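Local atomic coordinates of DMATS type aromatic prenyltransferase (Micromonospora olivasterospora, PDB entry 6ZRY), a protein that probably transfers a dimethylallyl group to the indole ring of tryptophan, acting as a 6-dimethylallyl tryptophan synthase with an ABBA-barrel fold. Residues 75-80 and 133-138; 15-20 and 312-317. All coordinates share one frame; numbering follows the deposited sequence. Where two conformers were deposited one is given.

How the interactions relate
Along the chain the segments come in the order 15-20, 75-80, 133-138 and 312-317, so interaction 1 is nested inside the long loop closed by interaction 2. Interaction 1 joins two neighbouring antiparallel strands of the curled sheet; interaction 2 joins helix 6-21 near the N-terminus to the end of helix 305-315, on the outside of that sheet. Their centres are about 15 Å apart, yet they touch: Leu-75 CD2 lies 3.7 Å from Leu-17 CB and packs also on Cys-18. Helix 6-21 thus bridges strand 71-79 and helix 305-315, joining a helix near the N-terminus to one late in the chain, in the helical layer that surrounds an ABBA barrel.

Interaction 1. Residues 75-80 and 133-138; sequences LRILGE and CSLVFR
Phe-137 turns its CG anti to its carbonyl carbon (chi1 -47°), and Ile-77 does the same with CG1 (chi1 -64°), its chain then running on extended to CD1. These torsions bring the two together obliquely: Ile-77 CD1 meets the ring at its edge, in the ring plane, 3.6 Å from Phe-137 CE2. Leu-75 swings CG the other way, anti to its backbone N, so that CG approaches Phe-137 CD2 at 4.0 Å. Ile-77 CD1 also reaches Leu-135 CD1 at 4.3 Å. Branched aliphatic chains suit this face because their methyl and methine groups can lie against the flat ring.

Beneath them lies a regular antiparallel ladder, the strands running at 168° to each other. Leu-75 with Phe-137, Ile-77 with Leu-135 and Gly-79 with Cys-133 are hydrogen-bonded pairs, each joined by two N-H...O bonds. The shortest runs from Phe-137 N to Leu-75 O, 2.7 Å, nearly along the C=O axis. In the non-hydrogen-bonded pairs between them, CA-H groups lean on carbonyls, Arg-76 CA lying 3.1 Å from Leu-135 O.

On the other face Arg-76 and Val-136 lie side by side, pointing the same way, with Arg-76 CG 4.1 Å from Val-136 CG1. The CG methylene thus packs as hydrocarbon against the valine, while bends at chi2 and chi3 carry the charged end to Ser-64, whose OG accepts a bond from NE. Leu-78 lays CD1 3.5 Å from Cys-133 O and also touches the bound tryptophan, probably the acceptor substrate, offering it an apolar neighbour.

The pair sits within the barrel sheet between strands 61-68 and 141-149. Helices 6-21 and 26-36 cover the face of Leu-75, Ile-77, Leu-135 and Phe-137, through residues such as Leu-14 and Leu-35.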
loop_
_atom_site.group_PDB
_atom_site.type_symbol
_atom_site.label_atom_id
_atom_site.label_comp_id
_atom_site.label_asym_id
_atom_site.label_seq_id
_atom_site.Cartn_x
_atom_site.Cartn_y
_atom_site.Cartn_z
ATOM N N LEU A 75 4.738 -2.570 11.446
ATOM C CA LEU A 75 3.974 -3.629 10.736
ATOM C C LEU A 75 2.676 -2.997 10.237
ATOM O O LEU A 75 2.049 -2.236 10.991
ATOM C CB LEU A 75 3.782 -4.767 11.743
ATOM C CG LEU A 75 2.908 -5.955 11.383
ATOM C CD1 LEU A 75 3.356 -6.627 10.095
ATOM C CD2 LEU A 75 2.940 -6.951 12.539
ATOM N N ARG A 76 2.293 -3.275 9.000
ATOM C CA ARG A 76 1.028 -2.753 8.442
ATOM C C ARG A 76 0.280 -3.869 7.713
ATOM O O ARG A 76 0.926 -4.827 7.218
ATOM C CB ARG A 76 1.294 -1.556 7.531
ATOM C CG ARG A 76 2.178 -0.492 8.163
ATOM C CD ARG A 76 3.661 -0.687 7.829
ATOM N NE ARG A 76 3.807 -0.872 6.392
ATOM C CZ ARG A 76 3.584 0.091 5.470
ATOM N NH1 ARG A 76 3.269 1.320 5.844
ATOM N NH2 ARG A 76 3.704 -0.181 4.179
ATOM N N ILE A 77 -1.036 -3.730 7.673
ATOM C CA ILE A 77 -1.937 -4.560 6.855
ATOM C C ILE A 77 -2.681 -3.608 5.945
ATOM O O ILE A 77 -3.319 -2.681 6.487
ATOM C CB ILE A 77 -2.935 -5.351 7.715
ATOM C CG1 ILE A 77 -2.237 -6.358 8.622
ATOM C CG2 ILE A 77 -3.938 -6.013 6.802
ATOM C CD1 ILE A 77 -3.098 -6.886 9.735
ATOM N N LEU A 78 -2.660 -3.868 4.644
ATOM C CA LEU A 78 -3.543 -3.214 3.663
ATOM C C LEU A 78 -4.648 -4.195 3.319
ATOM O O LEU A 78 -4.336 -5.348 3.037
ATOM C CB LEU A 78 -2.732 -2.834 2.425
ATOM C CG LEU A 78 -3.508 -2.146 1.296
ATOM C CD1 LEU A 78 -3.888 -0.728 1.686
ATOM C CD2 LEU A 78 -2.692 -2.120 0.036
ATOM N N GLY A 79 -5.900 -3.773 3.292
ATOM C CA GLY A 79 -6.927 -4.676 2.765
ATOM C C GLY A 79 -8.296 -4.075 2.738
ATOM O O GLY A 79 -8.423 -2.832 2.835
ATOM N N GLU A 80 -9.298 -4.935 2.546
ATOM C CA GLU A 80 -10.683 -4.503 2.394
ATOM C C GLU A 80 -11.596 -5.561 3.010
ATOM O O GLU A 80 -11.201 -6.727 3.107
ATOM C CB GLU A 80 -11.028 -4.205 0.925
ATOM C CG GLU A 80 -10.930 -5.395 -0.001
ATOM C CD GLU A 80 -11.273 -5.087 -1.449
ATOM O OE1 GLU A 80 -11.966 -4.076 -1.710
ATOM O OE2 GLU A 80 -10.838 -5.855 -2.321
ATOM N N CYS A 133 -8.313 0.003 3.389
ATOM C CA CYS A 133 -7.936 0.269 4.780
ATOM C C CYS A 133 -6.452 -0.091 4.923
ATOM O O CYS A 133 -6.087 -1.134 4.356
ATOM C CB CYS A 133 -8.780 -0.666 5.670
ATOM S SG CYS A 133 -8.346 -0.571 7.382
ATOM N N SER A 134 -5.650 0.717 5.624
ATOM C CA SER A 134 -4.305 0.332 6.134
ATOM C C SER A 134 -4.328 0.398 7.669
ATOM O O SER A 134 -4.719 1.413 8.194
ATOM C CB SER A 134 -3.205 1.193 5.531
ATOM O OG SER A 134 -1.949 0.765 5.963
ATOM N N LEU A 135 -3.956 -0.689 8.320
ATOM C CA LEU A 135 -3.819 -0.816 9.793
ATOM C C LEU A 135 -2.336 -0.724 10.096
ATOM O O LEU A 135 -1.575 -1.438 9.425
ATOM C CB LEU A 135 -4.378 -2.159 10.260
ATOM C CG LEU A 135 -5.832 -2.472 9.903
ATOM C CD1 LEU A 135 -6.169 -3.909 10.222
ATOM C CD2 LEU A 135 -6.773 -1.556 10.623
ATOM N N VAL A 136 -1.934 0.167 11.001
ATOM C CA VAL A 136 -0.502 0.455 11.245
ATOM C C VAL A 136 -0.171 0.132 12.695
ATOM O O VAL A 136 -0.772 0.750 13.568
ATOM C CB VAL A 136 -0.166 1.904 10.902
ATOM C CG1 VAL A 136 1.306 2.200 11.120
ATOM C CG2 VAL A 136 -0.608 2.260 9.482
ATOM N N PHE A 137 0.771 -0.777 12.914
ATOM C CA PHE A 137 1.136 -1.332 14.250
ATOM C C PHE A 137 2.613 -1.066 14.562
ATOM O O PHE A 137 3.475 -1.277 13.718
ATOM C CB PHE A 137 0.902 -2.843 14.297
ATOM C CG PHE A 137 -0.419 -3.311 13.754
ATOM C CD1 PHE A 137 -1.603 -2.740 14.176
ATOM C CD2 PHE A 137 -0.481 -4.354 12.838
ATOM C CE1 PHE A 137 -2.821 -3.196 13.691
ATOM C CE2 PHE A 137 -1.698 -4.817 12.371
ATOM C CZ PHE A 137 -2.862 -4.229 12.786
ATOM N N ARG A 138 2.899 -0.660 15.784
ATOM C CA ARG A 138 4.293 -0.475 16.269
ATOM C C ARG A 138 4.357 -0.882 17.722
ATOM O O ARG A 138 3.283 -0.916 18.367
ATOM C CB ARG A 138 4.757 0.976 16.159
ATOM C CG ARG A 138 4.222 1.703 14.941
ATOM C CD ARG A 138 4.509 3.182 14.995
ATOM N NE ARG A 138 3.916 3.881 13.865
ATOM C CZ ARG A 138 3.901 5.205 13.714
ATOM N NH1 ARG A 138 4.445 5.999 14.633
ATOM N NH2 ARG A 138 3.336 5.732 12.639
#

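Interaction 2. Residues 15-20 and 312-317; sequences ARLCEV and IAAVTP
Ala-314 is the tight point between helix 6-21 and the last turn of helix 305-315. Its methyl, too small to hold the backbones apart, lets the CA atoms of Arg-16 and Ala-314 come within 5.1 Å, and its CB rests 3.6 Å from Arg-16 CB. Val-20 closes over the same methyl with CG2, at 4.1 Å. Next to it on the buried side, Leu-17 and Val-315 cross obliquely. Leu-17 sends CG anti to its carbonyl carbon (chi1 -83°), so its two methyls straddle Val-315 CG2, CD1 at 3.9 Å, and CD2 also reaches the Ala-314 methyl at 4.1 Å. An alanine in place of Leu-17 would take away both methyls that meet Val-315 CG2, and would probably loosen the packing of the two helices.

The other side, at the solvent, is held by hydrogen bonds more than by close apolar packing, and is formed by the exposed Arg-16. Its chain bends at chi3 (-65°), bringing the guanidinium edge-on to Ala-314 O. NE donates the strong bond, 2.7 Å to Ala-314 O, with the oxygen in the guanidinium plane and NE on a lone pair in the carbonyl plane. NH1 adds a weak, more bent bond of 3.1 Å to that same Ala-314 O. Arginine suits this edge: its CB packs on the Ala-314 methyl while the long chain carries the polar end to the carbonyl.

The next carbonyl, that of Val-315, accepts a bond from Gln-13 NE2, so helix 6-21 supplies donors to two successive carbonyls where helix 305-315 ends. A guanidinium set against these C-terminal carbonyls is likely to be favoured by the partial negative charge of a helix end, adding electrostatic attraction to the apolar packing.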
loop_
_atom_site.group_PDB
_atom_site.type_symbol
_atom_site.label_atom_id
_atom_site.label_comp_id
_atom_site.label_asym_id
_atom_site.label_seq_id
_atom_site.Cartn_x
_atom_site.Cartn_y
_atom_site.Cartn_z
ATOM N N ALA A 15 0.097 -12.913 13.911
ATOM C CA ALA A 15 0.564 -13.245 15.287
ATOM C C ALA A 15 2.099 -13.374 15.281
ATOM O O ALA A 15 2.754 -12.770 16.135
ATOM C CB ALA A 15 -0.115 -14.499 15.773
ATOM N N ARG A 16 2.649 -14.087 14.304
ATOM C CA ARG A 16 4.106 -14.293 14.183
ATOM C C ARG A 16 4.779 -12.973 13.792
ATOM O O ARG A 16 5.852 -12.665 14.368
ATOM C CB ARG A 16 4.393 -15.456 13.231
ATOM C CG ARG A 16 3.966 -16.817 13.764
ATOM C CD ARG A 16 4.420 -17.935 12.853
ATOM N NE ARG A 16 3.784 -17.868 11.550
ATOM C CZ ARG A 16 2.626 -18.471 11.212
ATOM N NH1 ARG A 16 2.129 -18.318 9.990
ATOM N NH2 ARG A 16 1.975 -19.231 12.091
ATOM N N LEU A 17 4.179 -12.179 12.911
ATOM C CA LEU A 17 4.797 -10.906 12.459
ATOM C C LEU A 17 4.889 -9.925 13.645
ATOM O O LEU A 17 5.861 -9.102 13.696
ATOM C CB LEU A 17 3.945 -10.313 11.338
ATOM C CG LEU A 17 4.200 -10.870 9.947
ATOM C CD1 LEU A 17 3.183 -10.299 8.972
ATOM C CD2 LEU A 17 5.614 -10.537 9.473
ATOM N N CYS A 18 3.882 -9.944 14.508
ATOM C CA CYS A 18 3.794 -9.074 15.706
ATOM C C CYS A 18 4.983 -9.362 16.621
ATOM O O CYS A 18 5.595 -8.378 17.113
ATOM C CB CYS A 18 2.481 -9.265 16.450
ATOM S SG CYS A 18 1.121 -8.342 15.717
ATOM N N GLU A 19 5.295 -10.644 16.829
ATOM C CA GLU A 19 6.427 -11.102 17.675
ATOM C C GLU A 19 7.719 -10.598 17.060
ATOM O O GLU A 19 8.553 -10.081 17.794
ATOM C CB GLU A 19 6.482 -12.621 17.780
ATOM C CG GLU A 19 5.342 -13.214 18.575
ATOM C CD GLU A 19 5.703 -14.474 19.349
ATOM O OE1 GLU A 19 6.224 -15.408 18.727
ATOM O OE2 GLU A 19 5.472 -14.507 20.577
ATOM N N VAL A 20 7.860 -10.741 15.748
ATOM C CA VAL A 20 9.066 -10.283 15.006
ATOM C C VAL A 20 9.268 -8.775 15.267
ATOM O O VAL A 20 10.405 -8.392 15.572
ATOM C CB VAL A 20 8.971 -10.616 13.498
ATOM C CG1 VAL A 20 10.044 -9.915 12.690
ATOM C CG2 VAL A 20 9.021 -12.107 13.249
ATOM N N ILE A 312 9.882 -12.823 6.896
ATOM C CA ILE A 312 9.615 -13.767 5.774
ATOM C C ILE A 312 9.176 -15.098 6.384
ATOM O O ILE A 312 8.116 -15.610 5.986
ATOM C CB ILE A 312 10.839 -13.890 4.843
ATOM C CG1 ILE A 312 11.044 -12.628 3.993
ATOM C CG2 ILE A 312 10.753 -15.124 3.971
ATOM C CD1 ILE A 312 12.450 -12.524 3.382
ATOM N N ALA A 313 9.956 -15.633 7.317
ATOM C CA ALA A 313 9.715 -16.953 7.944
ATOM C C ALA A 313 8.373 -16.945 8.690
ATOM O O ALA A 313 7.699 -18.013 8.726
ATOM C CB ALA A 313 10.843 -17.304 8.875
ATOM N N ALA A 314 8.003 -15.816 9.300
ATOM C CA ALA A 314 6.708 -15.640 10.015
ATOM C C ALA A 314 5.558 -15.827 9.029
ATOM O O ALA A 314 4.523 -16.421 9.430
ATOM C CB ALA A 314 6.639 -14.292 10.690
ATOM N N VAL A 315 5.695 -15.310 7.810
ATOM C CA VAL A 315 4.600 -15.349 6.805
ATOM C C VAL A 315 4.508 -16.752 6.201
ATOM O O VAL A 315 3.400 -17.256 6.063
ATOM C CB VAL A 315 4.741 -14.241 5.756
ATOM C CG1 VAL A 315 3.747 -14.418 4.615
ATOM C CG2 VAL A 315 4.574 -12.905 6.422
ATOM N N THR A 316 5.613 -17.391 5.864
ATOM C CA THR A 316 5.547 -18.725 5.266
ATOM C C THR A 316 6.852 -19.462 5.506
ATOM O O THR A 316 7.946 -18.874 5.386
ATOM C CB THR A 316 5.229 -18.644 3.775
ATOM O OG1 THR A 316 5.174 -19.978 3.269
ATOM C CG2 THR A 316 6.245 -17.843 2.980
ATOM N N PRO A 317 6.778 -20.777 5.783
ATOM C CA PRO A 317 7.980 -21.597 5.894
ATOM C C PRO A 317 8.428 -22.202 4.563
ATOM O O PRO A 317 9.385 -22.949 4.549
ATOM C CB PRO A 317 7.464 -22.694 6.848
ATOM C CG PRO A 317 6.083 -22.932 6.393
ATOM C CD PRO A 317 5.552 -21.551 6.034
#